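BvnE (Penicillium brevicompactum, PDB 6U9I) acts as a pinacolase-type isomerase, probably directing the stereoselective semipinacol rearrangement step in fungal assembly of the brevianamide alkaloids. Local coordinates at residues R24-M29 against V97-A102; F32-M37 against T70-M75; S39-E44 against L59-L64; M75-L80 against Y104-C109. One frame throughout, in Å; residues are numbered along the deposited sequence. Where two conformers were deposited one is given.

Contact 1: residues R24-M29 against V97-A102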
loop_
_atom_site.group_PDB
_atom_site.type_symbol
_atom_site.label_atom_id
_atom_site.label_comp_id
_atom_site.label_asym_id
_atom_site.label_seq_id
_atom_site.Cartn_x
_atom_site.Cartn_y
_atom_site.Cartn_z
ATOM N N ARG A 24 -0.339 11.302 -15.059
ATOM C CA ARG A 24 0.866 11.676 -15.788
ATOM C C ARG A 24 2.067 10.900 -15.282
ATOM O O ARG A 24 2.925 10.481 -16.071
ATOM C CB ARG A 24 1.113 13.182 -15.688
ATOM C CG ARG A 24 2.348 13.641 -16.471
ATOM C CD ARG A 24 2.551 15.135 -16.321
ATOM N NE ARG A 24 2.705 15.486 -14.910
ATOM C CZ ARG A 24 2.817 16.731 -14.457
ATOM N NH1 ARG A 24 2.945 16.950 -13.156
ATOM N NH2 ARG A 24 2.800 17.753 -15.310
ATOM N N TRP A 25 2.152 10.705 -13.958
ATOM C CA TRP A 25 3.243 9.911 -13.407
ATOM C C TRP A 25 3.220 8.492 -13.967
ATOM O O TRP A 25 4.263 7.948 -14.342
ATOM C CB TRP A 25 3.157 9.904 -11.878
ATOM C CG TRP A 25 4.261 9.141 -11.220
ATOM C CD1 TRP A 25 5.539 9.573 -11.009
ATOM C CD2 TRP A 25 4.189 7.808 -10.684
ATOM N NE1 TRP A 25 6.271 8.593 -10.371
ATOM C CE2 TRP A 25 5.464 7.502 -10.162
ATOM C CE3 TRP A 25 3.170 6.845 -10.590
ATOM C CZ2 TRP A 25 5.752 6.272 -9.561
ATOM C CZ3 TRP A 25 3.464 5.619 -9.989
ATOM C CH2 TRP A 25 4.741 5.350 -9.484
ATOM N N LEU A 26 2.035 7.881 -14.046
ATOM C CA LEU A 26 1.937 6.548 -14.629
ATOM C C LEU A 26 2.358 6.554 -16.095
ATOM O O LEU A 26 3.064 5.645 -16.549
ATOM C CB LEU A 26 0.504 6.024 -14.513
ATOM C CG LEU A 26 -0.009 5.466 -13.181
ATOM C CD1 LEU A 26 -1.405 4.896 -13.402
ATOM C CD2 LEU A 26 0.907 4.385 -12.610
ATOM N N SER A 27 1.916 7.557 -16.858
ATOM C CA SER A 27 2.181 7.529 -18.294
ATOM C C SER A 27 3.660 7.745 -18.579
ATOM O O SER A 27 4.213 7.121 -19.492
ATOM C CB SER A 27 1.328 8.573 -19.017
ATOM O OG SER A 27 1.841 9.868 -18.783
ATOM N N THR A 28 4.328 8.599 -17.790
ATOM C CA THR A 28 5.760 8.780 -18.008
ATOM C C THR A 28 6.542 7.561 -17.540
ATOM O O THR A 28 7.591 7.242 -18.110
ATOM C CB THR A 28 6.266 10.063 -17.330
ATOM O OG1 THR A 28 5.995 10.034 -15.925
ATOM C CG2 THR A 28 5.587 11.290 -17.934
ATOM N N MET A 29 6.050 6.848 -16.524
ATOM C CA MET A 29 6.691 5.585 -16.179
ATOM C C MET A 29 6.613 4.613 -17.351
ATOM O O MET A 29 7.602 3.951 -17.686
ATOM C CB MET A 29 6.049 4.977 -14.930
ATOM C CG MET A 29 6.483 5.656 -13.616
ATOM S SD MET A 29 8.238 5.459 -13.259
ATOM C CE MET A 29 8.275 3.804 -12.580
ATOM N N VAL A 97 -1.860 11.099 -3.412
ATOM C CA VAL A 97 -2.629 10.148 -4.220
ATOM C C VAL A 97 -2.080 8.755 -3.957
ATOM O O VAL A 97 -0.876 8.526 -4.112
ATOM C CB VAL A 97 -2.557 10.463 -5.726
ATOM C CG1 VAL A 97 -3.380 9.418 -6.528
ATOM C CG2 VAL A 97 -3.065 11.874 -6.000
ATOM N N VAL A 98 -2.959 7.822 -3.585
ATOM C CA VAL A 98 -2.570 6.436 -3.319
ATOM C C VAL A 98 -3.075 5.562 -4.461
ATOM O O VAL A 98 -4.228 5.700 -4.877
ATOM C CB VAL A 98 -3.132 5.955 -1.972
ATOM C CG1 VAL A 98 -2.755 4.492 -1.722
ATOM C CG2 VAL A 98 -2.599 6.846 -0.845
ATOM N N MET A 99 -2.223 4.662 -4.958
ATOM C CA MET A 99 -2.610 3.788 -6.063
ATOM C C MET A 99 -2.107 2.374 -5.835
ATOM O O MET A 99 -0.938 2.155 -5.505
ATOM C CB MET A 99 -2.086 4.302 -7.405
ATOM C CG MET A 99 -2.761 5.610 -7.823
ATOM S SD MET A 99 -2.284 6.155 -9.461
ATOM C CE MET A 99 -0.549 6.506 -9.213
ATOM N N HIS A 100 -3.007 1.421 -6.046
ATOM C CA HIS A 100 -2.693 0.000 -6.021
ATOM C C HIS A 100 -2.348 -0.404 -7.450
ATOM O O HIS A 100 -3.199 -0.324 -8.335
ATOM C CB HIS A 100 -3.911 -0.755 -5.492
ATOM C CG HIS A 100 -3.656 -2.188 -5.158
ATOM N ND1 HIS A 100 -4.685 -3.078 -4.934
ATOM C CD2 HIS A 100 -2.506 -2.888 -5.003
ATOM C CE1 HIS A 100 -4.180 -4.270 -4.657
ATOM N NE2 HIS A 100 -2.860 -4.182 -4.692
ATOM N N LEU A 101 -1.097 -0.812 -7.683
ATOM C CA LEU A 101 -0.550 -0.937 -9.030
ATOM C C LEU A 101 -0.014 -2.335 -9.293
ATOM O O LEU A 101 0.461 -3.021 -8.387
ATOM C CB LEU A 101 0.603 0.053 -9.269
ATOM C CG LEU A 101 0.317 1.545 -9.085
ATOM C CD1 LEU A 101 1.590 2.369 -9.318
ATOM C CD2 LEU A 101 -0.811 2.031 -9.994
ATOM N N ALA A 102 -0.055 -2.721 -10.566
ATOM C CA ALA A 102 0.610 -3.915 -11.066
ATOM C C ALA A 102 1.667 -3.506 -12.080
ATOM O O ALA A 102 1.427 -2.628 -12.919
ATOM C CB ALA A 102 -0.391 -4.868 -11.735
#

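Contact 2: residues F32-M37 against T70-M75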
loop_
_atom_site.group_PDB
_atom_site.type_symbol
_atom_site.label_atom_id
_atom_site.label_comp_id
_atom_site.label_asym_id
_atom_site.label_seq_id
_atom_site.Cartn_x
_atom_site.Cartn_y
_atom_site.Cartn_z
ATOM N N PHE A 32 9.082 4.731 -20.116
ATOM C CA PHE A 32 10.194 3.812 -19.862
ATOM C C PHE A 32 11.503 4.311 -20.470
ATOM O O PHE A 32 12.254 3.553 -21.086
ATOM C CB PHE A 32 9.864 2.396 -20.347
ATOM C CG PHE A 32 10.589 1.312 -19.587
ATOM C CD1 PHE A 32 10.496 1.246 -18.203
ATOM C CD2 PHE A 32 11.350 0.362 -20.253
ATOM C CE1 PHE A 32 11.161 0.250 -17.493
ATOM C CE2 PHE A 32 12.019 -0.640 -19.548
ATOM C CZ PHE A 32 11.922 -0.693 -18.171
ATOM N N THR A 33 11.766 5.604 -20.317
ATOM C CA THR A 33 13.115 6.111 -20.467
ATOM C C THR A 33 13.528 6.698 -19.129
ATOM O O THR A 33 12.672 7.193 -18.388
ATOM C CB THR A 33 13.237 7.198 -21.542
ATOM O OG1 THR A 33 12.503 8.362 -21.131
ATOM C CG2 THR A 33 12.694 6.707 -22.889
ATOM N N PRO A 34 14.810 6.656 -18.787
ATOM C CA PRO A 34 15.235 7.286 -17.525
ATOM C C PRO A 34 14.752 8.712 -17.381
ATOM O O PRO A 34 14.281 9.104 -16.305
ATOM C CB PRO A 34 16.765 7.198 -17.604
ATOM C CG PRO A 34 17.001 5.926 -18.368
ATOM C CD PRO A 34 15.906 5.909 -19.429
ATOM N N ASP A 35 14.827 9.499 -18.455
ATOM C CA ASP A 35 14.395 10.885 -18.372
ATOM C C ASP A 35 12.911 10.984 -18.054
ATOM O O ASP A 35 12.501 11.782 -17.204
ATOM C CB ASP A 35 14.713 11.618 -19.677
ATOM C CG ASP A 35 14.672 13.122 -19.516
ATOM O OD1 ASP A 35 15.517 13.670 -18.776
ATOM O OD2 ASP A 35 13.790 13.762 -20.119
ATOM N N ALA A 36 12.084 10.173 -18.716
ATOM C CA ALA A 36 10.649 10.255 -18.455
ATOM C C ALA A 36 10.322 9.777 -17.048
ATOM O O ALA A 36 9.412 10.305 -16.396
ATOM C CB ALA A 36 9.880 9.432 -19.488
ATOM N N MET A 37 11.047 8.775 -16.567
ATOM C CA MET A 37 10.746 8.155 -15.284
ATOM C C MET A 37 11.161 8.993 -14.083
ATOM O O MET A 37 10.805 8.631 -12.958
ATOM C CB MET A 37 11.409 6.780 -15.220
ATOM C CG MET A 37 10.843 5.845 -16.295
ATOM S SD MET A 37 11.794 4.350 -16.558
ATOM C CE MET A 37 11.038 3.276 -15.346
ATOM N N THR A 70 19.865 1.419 -15.572
ATOM C CA THR A 70 20.065 -0.019 -15.456
ATOM C C THR A 70 18.790 -0.780 -15.793
ATOM O O THR A 70 18.808 -1.723 -16.596
ATOM C CB THR A 70 20.541 -0.359 -14.043
ATOM O OG1 THR A 70 21.865 0.153 -13.861
ATOM C CG2 THR A 70 20.543 -1.861 -13.815
ATOM N N LEU A 71 17.669 -0.374 -15.191
ATOM C CA LEU A 71 16.417 -1.103 -15.372
ATOM C C LEU A 71 15.968 -1.087 -16.828
ATOM O O LEU A 71 15.572 -2.123 -17.376
ATOM C CB LEU A 71 15.335 -0.511 -14.467
ATOM C CG LEU A 71 14.025 -1.295 -14.413
ATOM C CD1 LEU A 71 14.192 -2.481 -13.486
ATOM C CD2 LEU A 71 12.910 -0.406 -13.918
ATOM N N THR A 72 16.024 0.082 -17.478
ATOM C CA THR A 72 15.587 0.168 -18.867
ATOM C C THR A 72 16.526 -0.560 -19.823
ATOM O O THR A 72 16.140 -0.816 -20.970
ATOM C CB THR A 72 15.424 1.632 -19.307
ATOM O OG1 THR A 72 16.668 2.339 -19.168
ATOM C CG2 THR A 72 14.357 2.316 -18.468
ATOM N N ALA A 73 17.741 -0.893 -19.385
ATOM C CA ALA A 73 18.637 -1.704 -20.201
ATOM C C ALA A 73 18.400 -3.201 -20.030
ATOM O O ALA A 73 18.808 -3.980 -20.898
ATOM C CB ALA A 73 20.095 -1.385 -19.873
ATOM N N GLN A 74 17.745 -3.621 -18.947
ATOM C CA GLN A 74 17.583 -5.036 -18.649
ATOM C C GLN A 74 16.167 -5.557 -18.836
ATOM O O GLN A 74 15.951 -6.768 -18.710
ATOM C CB GLN A 74 18.029 -5.323 -17.208
ATOM C CG GLN A 74 19.470 -4.950 -16.948
ATOM C CD GLN A 74 19.845 -5.092 -15.491
ATOM O OE1 GLN A 74 19.011 -5.457 -14.657
ATOM N NE2 GLN A 74 21.104 -4.803 -15.173
ATOM N N MET A 75 15.196 -4.693 -19.115
ATOM C CA MET A 75 13.815 -5.121 -19.238
ATOM C C MET A 75 13.182 -4.507 -20.476
ATOM O O MET A 75 13.579 -3.431 -20.932
ATOM C CB MET A 75 13.007 -4.755 -17.985
ATOM C CG MET A 75 13.706 -5.196 -16.708
ATOM S SD MET A 75 12.576 -5.729 -15.429
ATOM C CE MET A 75 11.625 -4.229 -15.240
#

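Contact 3: residues S39-E44 against L59-L64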
loop_
_atom_site.group_PDB
_atom_site.type_symbol
_atom_site.label_atom_id
_atom_site.label_comp_id
_atom_site.label_asym_id
_atom_site.label_seq_id
_atom_site.Cartn_x
_atom_site.Cartn_y
_atom_site.Cartn_z
ATOM N N SER A 39 10.698 12.514 -14.474
ATOM C CA SER A 39 10.208 13.823 -14.876
ATOM C C SER A 39 9.138 14.329 -13.913
ATOM O O SER A 39 8.504 13.557 -13.187
ATOM C CB SER A 39 9.641 13.777 -16.300
ATOM O OG SER A 39 8.538 12.895 -16.369
ATOM N N HIS A 40 8.935 15.655 -13.932
ATOM C CA HIS A 40 7.880 16.327 -13.160
ATOM C C HIS A 40 7.998 16.039 -11.663
ATOM O O HIS A 40 7.011 15.745 -10.983
ATOM C CB HIS A 40 6.488 15.947 -13.671
ATOM C CG HIS A 40 6.308 16.195 -15.137
ATOM N ND1 HIS A 40 6.153 17.460 -15.659
ATOM C CD2 HIS A 40 6.287 15.346 -16.189
ATOM C CE1 HIS A 40 6.023 17.378 -16.973
ATOM N NE2 HIS A 40 6.108 16.106 -17.320
ATOM N N ARG A 41 9.221 16.138 -11.160
ATOM C CA ARG A 41 9.516 15.989 -9.744
ATOM C C ARG A 41 10.139 17.279 -9.227
ATOM O O ARG A 41 10.809 17.999 -9.976
ATOM C CB ARG A 41 10.469 14.804 -9.488
ATOM C CG ARG A 41 9.821 13.422 -9.627
ATOM C CD ARG A 41 10.839 12.292 -9.810
ATOM N NE ARG A 41 11.747 12.114 -8.672
ATOM C CZ ARG A 41 11.669 11.130 -7.773
ATOM N NH1 ARG A 41 12.559 11.058 -6.785
ATOM N NH2 ARG A 41 10.714 10.218 -7.860
ATOM N N THR A 42 9.912 17.569 -7.949
ATOM C CA THR A 42 10.627 18.675 -7.315
ATOM C C THR A 42 12.109 18.329 -7.180
ATOM O O THR A 42 12.516 17.173 -7.294
ATOM C CB THR A 42 10.062 18.985 -5.930
ATOM O OG1 THR A 42 10.265 17.844 -5.086
ATOM C CG2 THR A 42 8.599 19.343 -5.994
ATOM N N GLU A 43 12.931 19.347 -6.881
ATOM C CA GLU A 43 14.369 19.096 -6.819
ATOM C C GLU A 43 14.736 18.162 -5.671
ATOM O O GLU A 43 15.675 17.371 -5.803
ATOM C CB GLU A 43 15.143 20.415 -6.710
ATOM C CG GLU A 43 14.904 21.351 -7.900
ATOM C CD GLU A 43 15.164 20.674 -9.246
ATOM O OE1 GLU A 43 14.367 20.895 -10.188
ATOM O OE2 GLU A 43 16.165 19.928 -9.366
ATOM N N GLU A 44 13.991 18.205 -4.568
ATOM C CA GLU A 44 14.298 17.418 -3.381
ATOM C C GLU A 44 13.544 16.096 -3.328
ATOM O O GLU A 44 13.702 15.348 -2.358
ATOM C CB GLU A 44 13.983 18.232 -2.126
ATOM C CG GLU A 44 14.635 19.610 -2.090
ATOM C CD GLU A 44 16.056 19.573 -1.566
ATOM O OE1 GLU A 44 16.309 18.834 -0.590
ATOM O OE2 GLU A 44 16.916 20.290 -2.128
ATOM N N LEU A 59 15.940 7.072 -2.739
ATOM C CA LEU A 59 16.747 7.507 -3.870
ATOM C C LEU A 59 16.340 8.927 -4.247
ATOM O O LEU A 59 15.151 9.202 -4.436
ATOM C CB LEU A 59 16.559 6.574 -5.071
ATOM C CG LEU A 59 16.997 5.109 -4.966
ATOM C CD1 LEU A 59 15.979 4.269 -4.202
ATOM C CD2 LEU A 59 17.219 4.526 -6.366
ATOM N N ASN A 60 17.316 9.822 -4.371
ATOM C CA ASN A 60 17.009 11.153 -4.873
ATOM C C ASN A 60 16.920 11.098 -6.397
ATOM O O ASN A 60 17.052 10.032 -7.009
ATOM C CB ASN A 60 18.037 12.179 -4.370
ATOM C CG ASN A 60 19.454 11.876 -4.826
ATOM O OD1 ASN A 60 19.673 11.329 -5.902
ATOM N ND2 ASN A 60 20.432 12.256 -4.005
ATOM N N ASN A 61 16.663 12.251 -7.020
ATOM C CA ASN A 61 16.399 12.270 -8.462
ATOM C C ASN A 61 17.587 11.726 -9.249
ATOM O O ASN A 61 17.409 10.971 -10.215
ATOM C CB ASN A 61 16.074 13.690 -8.929
ATOM C CG ASN A 61 14.726 14.187 -8.439
ATOM O OD1 ASN A 61 13.837 13.402 -8.121
ATOM N ND2 ASN A 61 14.564 15.512 -8.397
ATOM N N GLY A 62 18.807 12.102 -8.854
ATOM C CA GLY A 62 19.980 11.615 -9.562
ATOM C C GLY A 62 20.209 10.129 -9.374
ATOM O O GLY A 62 20.555 9.423 -10.323
ATOM N N GLN A 63 20.028 9.632 -8.146
ATOM C CA GLN A 63 20.156 8.195 -7.899
ATOM C C GLN A 63 19.102 7.402 -8.658
ATOM O O GLN A 63 19.379 6.310 -9.168
ATOM C CB GLN A 63 20.031 7.909 -6.405
ATOM C CG GLN A 63 21.233 8.416 -5.612
ATOM C CD GLN A 63 20.996 8.381 -4.123
ATOM O OE1 GLN A 63 19.887 8.637 -3.655
ATOM N NE2 GLN A 63 22.055 8.106 -3.358
ATOM N N LEU A 64 17.878 7.920 -8.697
ATOM C CA LEU A 64 16.788 7.228 -9.373
ATOM C C LEU A 64 17.021 7.172 -10.877
ATOM O O LEU A 64 16.779 6.135 -11.511
ATOM C CB LEU A 64 15.470 7.926 -9.049
ATOM C CG LEU A 64 14.165 7.248 -9.447
ATOM C CD1 LEU A 64 13.967 5.938 -8.698
ATOM C CD2 LEU A 64 13.009 8.213 -9.214
HETATM O O HOH W 1 15.950 14.667 -5.317
HETATM O O HOH W 2 17.096 17.191 -8.935
#

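Contact 4: residues M75-L80 against Y104-C109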
loop_
_atom_site.group_PDB
_atom_site.type_symbol
_atom_site.label_atom_id
_atom_site.label_comp_id
_atom_site.label_asym_id
_atom_site.label_seq_id
_atom_site.Cartn_x
_atom_site.Cartn_y
_atom_site.Cartn_z
ATOM N N MET A 75 15.196 -4.693 -19.115
ATOM C CA MET A 75 13.815 -5.121 -19.238
ATOM C C MET A 75 13.182 -4.507 -20.476
ATOM O O MET A 75 13.579 -3.431 -20.932
ATOM C CB MET A 75 13.007 -4.755 -17.985
ATOM C CG MET A 75 13.706 -5.196 -16.708
ATOM S SD MET A 75 12.576 -5.729 -15.429
ATOM C CE MET A 75 11.625 -4.229 -15.240
ATOM N N LYS A 76 12.203 -5.221 -21.021
ATOM C CA LYS A 76 11.477 -4.807 -22.210
ATOM C C LYS A 76 9.982 -4.876 -21.930
ATOM O O LYS A 76 9.531 -5.588 -21.028
ATOM C CB LYS A 76 11.814 -5.698 -23.428
ATOM C CG LYS A 76 13.252 -6.197 -23.470
ATOM C CD LYS A 76 13.349 -7.665 -23.033
ATOM C CE LYS A 76 14.753 -8.033 -22.541
ATOM N NZ LYS A 76 14.848 -9.478 -22.194
ATOM N N ASN A 77 9.216 -4.139 -22.734
ATOM C CA ASN A 77 7.752 -4.192 -22.703
ATOM C C ASN A 77 7.214 -3.928 -21.300
ATOM O O ASN A 77 6.307 -4.610 -20.815
ATOM C CB ASN A 77 7.245 -5.524 -23.247
ATOM C CG ASN A 77 7.603 -5.711 -24.697
ATOM O OD1 ASN A 77 7.540 -4.763 -25.483
ATOM N ND2 ASN A 77 8.015 -6.918 -25.059
ATOM N N PHE A 78 7.791 -2.925 -20.649
ATOM C CA PHE A 78 7.369 -2.531 -19.310
ATOM C C PHE A 78 5.964 -1.949 -19.336
ATOM O O PHE A 78 5.613 -1.164 -20.225
ATOM C CB PHE A 78 8.342 -1.500 -18.749
ATOM C CG PHE A 78 7.964 -0.965 -17.387
ATOM C CD1 PHE A 78 8.215 -1.708 -16.241
ATOM C CD2 PHE A 78 7.382 0.292 -17.255
ATOM C CE1 PHE A 78 7.879 -1.208 -14.978
ATOM C CE2 PHE A 78 7.048 0.800 -16.000
ATOM C CZ PHE A 78 7.296 0.044 -14.864
ATOM N N ASN A 79 5.162 -2.317 -18.342
ATOM C CA ASN A 79 3.869 -1.680 -18.157
ATOM C C ASN A 79 3.595 -1.530 -16.671
ATOM O O ASN A 79 3.819 -2.460 -15.895
ATOM C CB ASN A 79 2.731 -2.465 -18.806
ATOM C CG ASN A 79 1.384 -1.777 -18.623
ATOM O OD1 ASN A 79 1.097 -0.755 -19.257
ATOM N ND2 ASN A 79 0.566 -2.312 -17.734
ATOM N N LEU A 80 3.122 -0.348 -16.287
ATOM C CA LEU A 80 2.703 -0.060 -14.920
ATOM C C LEU A 80 1.281 0.474 -14.993
ATOM O O LEU A 80 1.003 1.377 -15.788
ATOM C CB LEU A 80 3.640 0.961 -14.264
ATOM C CG LEU A 80 3.384 1.328 -12.805
ATOM C CD1 LEU A 80 3.562 0.113 -11.916
ATOM C CD2 LEU A 80 4.342 2.446 -12.379
ATOM N N TYR A 104 4.458 -5.026 -15.079
ATOM C CA TYR A 104 4.789 -6.131 -15.961
ATOM C C TYR A 104 6.011 -5.739 -16.770
ATOM O O TYR A 104 6.110 -4.603 -17.243
ATOM C CB TYR A 104 3.610 -6.474 -16.892
ATOM C CG TYR A 104 3.955 -7.425 -18.023
ATOM C CD1 TYR A 104 4.566 -6.966 -19.190
ATOM C CD2 TYR A 104 3.661 -8.779 -17.932
ATOM C CE1 TYR A 104 4.889 -7.833 -20.225
ATOM C CE2 TYR A 104 3.971 -9.649 -18.967
ATOM C CZ TYR A 104 4.585 -9.169 -20.110
ATOM O OH TYR A 104 4.901 -10.029 -21.144
ATOM N N ALA A 105 6.934 -6.681 -16.934
ATOM C CA ALA A 105 8.060 -6.463 -17.830
ATOM C C ALA A 105 8.630 -7.816 -18.228
ATOM O O ALA A 105 8.281 -8.853 -17.661
ATOM C CB ALA A 105 9.132 -5.585 -17.192
ATOM N N GLU A 106 9.515 -7.786 -19.218
ATOM C CA GLU A 106 10.151 -8.985 -19.745
ATOM C C GLU A 106 11.647 -8.847 -19.529
ATOM O O GLU A 106 12.257 -7.867 -19.972
ATOM C CB GLU A 106 9.806 -9.181 -21.227
ATOM C CG GLU A 106 8.359 -9.617 -21.449
ATOM C CD GLU A 106 7.823 -9.297 -22.841
ATOM O OE1 GLU A 106 8.627 -8.959 -23.737
ATOM O OE2 GLU A 106 6.589 -9.382 -23.038
ATOM N N ALA A 107 12.225 -9.801 -18.817
ATOM C CA ALA A 107 13.636 -9.784 -18.469
ATOM C C ALA A 107 14.301 -11.048 -19.010
ATOM O O ALA A 107 13.644 -11.918 -19.585
ATOM C CB ALA A 107 13.804 -9.654 -16.953
ATOM N N ALA A 108 15.623 -11.143 -18.835
ATOM C CA ALA A 108 16.332 -12.332 -19.300
ATOM C C ALA A 108 15.834 -13.578 -18.577
ATOM O O ALA A 108 15.649 -14.631 -19.197
ATOM C CB ALA A 108 17.840 -12.161 -19.111
ATOM N N CYS A 109 15.582 -13.473 -17.272
ATOM C CA CYS A 109 15.105 -14.610 -16.493
ATOM C C CYS A 109 13.623 -14.898 -16.693
ATOM O O CYS A 109 13.095 -15.806 -16.043
ATOM C CB CYS A 109 15.380 -14.392 -14.999
ATOM S SG CYS A 109 14.324 -13.145 -14.201
#

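Contact 1: residues R24-M29 against V97-A102
Helix 14-31 packs against a curved mixed sheet here, a helix-on-sheet layer consistent with the cone-shaped alpha+beta fold of the NTF2/SnoaL-like family. The axes of helix 24-29 and strand 97-102 come no closer than 12.2 Å, with their directions 41° apart, so side chains alone bridge the space and no hydrogen bond crosses it. W25 and L26 of the helix meet M99 and L101, which lie on the same side of the strand; V98, the residue before M99, points the other way and packs on V98 of the second subunit.

The purely aliphatic contacts belong to L26, which meets both strand residues tip to tip. Its CD2 methyl lies 3.9 Å from CD2 of L101, and its CG sits 4.1 Å from CE of M99. The M99 chain runs extended through chi2 and then bends at chi3 (-66°), which brings its terminal methyl in beside both L26 and the indole. L80, on the neighbouring strand 78-82, touches L26 and L101.

The aromatic contacts belong to W25, whose CG is anti to the backbone N (chi1 -178°), sending the six-membered ring toward the strand. CE of M99 comes in obliquely, 4.0 Å from CE3 of W25. L101 instead meets the indole edge-on, its CD1 in the ring plane and 3.8 Å from CZ3 of W25, while M29 CG covers one face, 4.0 Å above the plane of the W25 ring.

Contact 2: residues F32-M37 against T70-M75
Two torsions set this contact up: F32, which leaves helix 14-31 with positive phi, holds CG anti to its backbone N (chi1 -152°), and T72 puts OG1 in the crowded position between N and the carbonyl carbon (chi1 59°), which leaves CG2 pointing at the phenyl ring. The result is a textbook CH-pi contact, with T72 CG2 standing 3.7 Å from the centroid of the F32 ring and only 4° off its normal. The same methyl touches M37, whose SD approaches tip to tip at 3.8 Å from T72 CG2. At the ring's edge, in its plane, F32 CE2 meets the carbonyl O of M75 at 3.5 Å. L71 crosses the phenyl at about a right angle, CD2 lying 4.0 Å from F32 CE1.

Behind F32 the chain enters a short, weakly bonded helix, where T33 serves as N-cap: A36 N donates to T33 OG1 over 3.0 Å. P34 CD lies 3.7 Å from T72 OG1, but that hydroxyl bonds back within its own helix to F68 O. Further out, the F32 ring stacks on F78.

No hydrogen bond crosses between 32-37 and 70-75, so a methyl over a pi face and apolar packing hold the turn after helix 14-31 to the C-terminal end of helix 61-74.

Contact 3: residues S39-E44 against L59-L64
The amide of N61 does most of the work, using both its ends on the 39-44 chain. Its OD1 takes a short bond from R41 NE (2.5 Å, 160° at the hydrogen); NE lies above the amide carbonyl plane, whereas OD1 lies in the guanidinium plane, the two planar groups being turned 70° apart. A weak second bond comes to OD1 from R41 NH1. On the other branch, N61 ND2 donates to T42 O over 2.9 Å, in the carbonyl plane and on a lone pair. L64 crosses the arginine at about a right angle and lays CD2 over one guanidinium face, 3.3 Å from R41 NH2.

Two waters widen the junction. One donates to E43 O and accepts from N61 N; the other donates to E43 OE2 and accepts from N61 ND2.

Beyond these, R41 NH2 also bonds to T47 OG1 on strand 45-50, which helps fix the guanidinium. N61 opens helix 61-74, whose start is set by a capping box: Q63 N donates to N60 OD1 (2.8 Å) and N60 N to Q63 OE1 (2.9 Å). An alanine at N61 would remove the acceptor for R41 and the donor to T42 O, and would probably loosen this helix start from residues 41-43.

R41 is thus a buried cation met here by a neutral amide oxygen, and its charge would probably polarise the N61 amide, strengthening ND2 as a donor.

Contact 4: residues M75-L80 against Y104-C109
Strands 78-80 and 104-107 run antiparallel (160° between directions), with K76-E106 and N79-Y104 as hydrogen-bonded pairs whose register slips by one residue between them. Each pair makes both of its backbone bonds, and all four acceptors are met in the carbonyl plane.

E106 carries the side-chain network, both carboxylate oxygens being used. N77 ND2 donates to E106 OE1 over only 2.5 Å, arriving from above the carboxylate plane, with amide and carboxylate turned 79° apart. The other oxygen serves the tyrosine: Y104 OH donates to the anti lone pair of E106 OE2 at 2.6 Å. An alanine at E106 would take away both acceptors and would probably let the N77 amide and the tyrosine ring shift.

The slip is a beta bulge in the curved sheet, where strand 78-82 pairs with the long strand 96-107. N77 sits in it with positive phi, and the chain turns a corner there. Its carbonyl O lies in the plane of the Y104 ring, at the edge, 3.3 Å from CD1 of Y104.

K76 bends at chi2 and runs its aliphatic part along the neighbouring strand, CD reaching 3.3 Å from E106 O. Its NZ is 6.4 Å from E106 OE1, an opposite charge nearby but not in contact.

A105 points to the other side of the sheet. The M75 chain, bent at chi2 and chi3, presses CE to 3.4 Å from A105 CB, tighter than usual for two carbons. F78 offers the same methyl its ring edge, CD1 lying 4.1 Å from A105 CB.

How the contacts relate
Contact 1 is the true core, wholly buried and apolar, about 5 Å from the chain's centre; the other three lie 12 to 15 Å out and mix buried with exposed residues. Contacts 1 and 4 share strand 96-107 and meet through L80, yet one reads its side chains against a helix while the other pairs its backbone with a strand. Contacts 2 and 4 share M75 and join where F32 meets F78. Helix 61-74 is held near both ends, by polar and water-bridged bonds in contact 3 and by CH-pi and apolar packing in contact 2. Contacts 3 and 4 do not touch, their nearest atoms being about 11 Å apart.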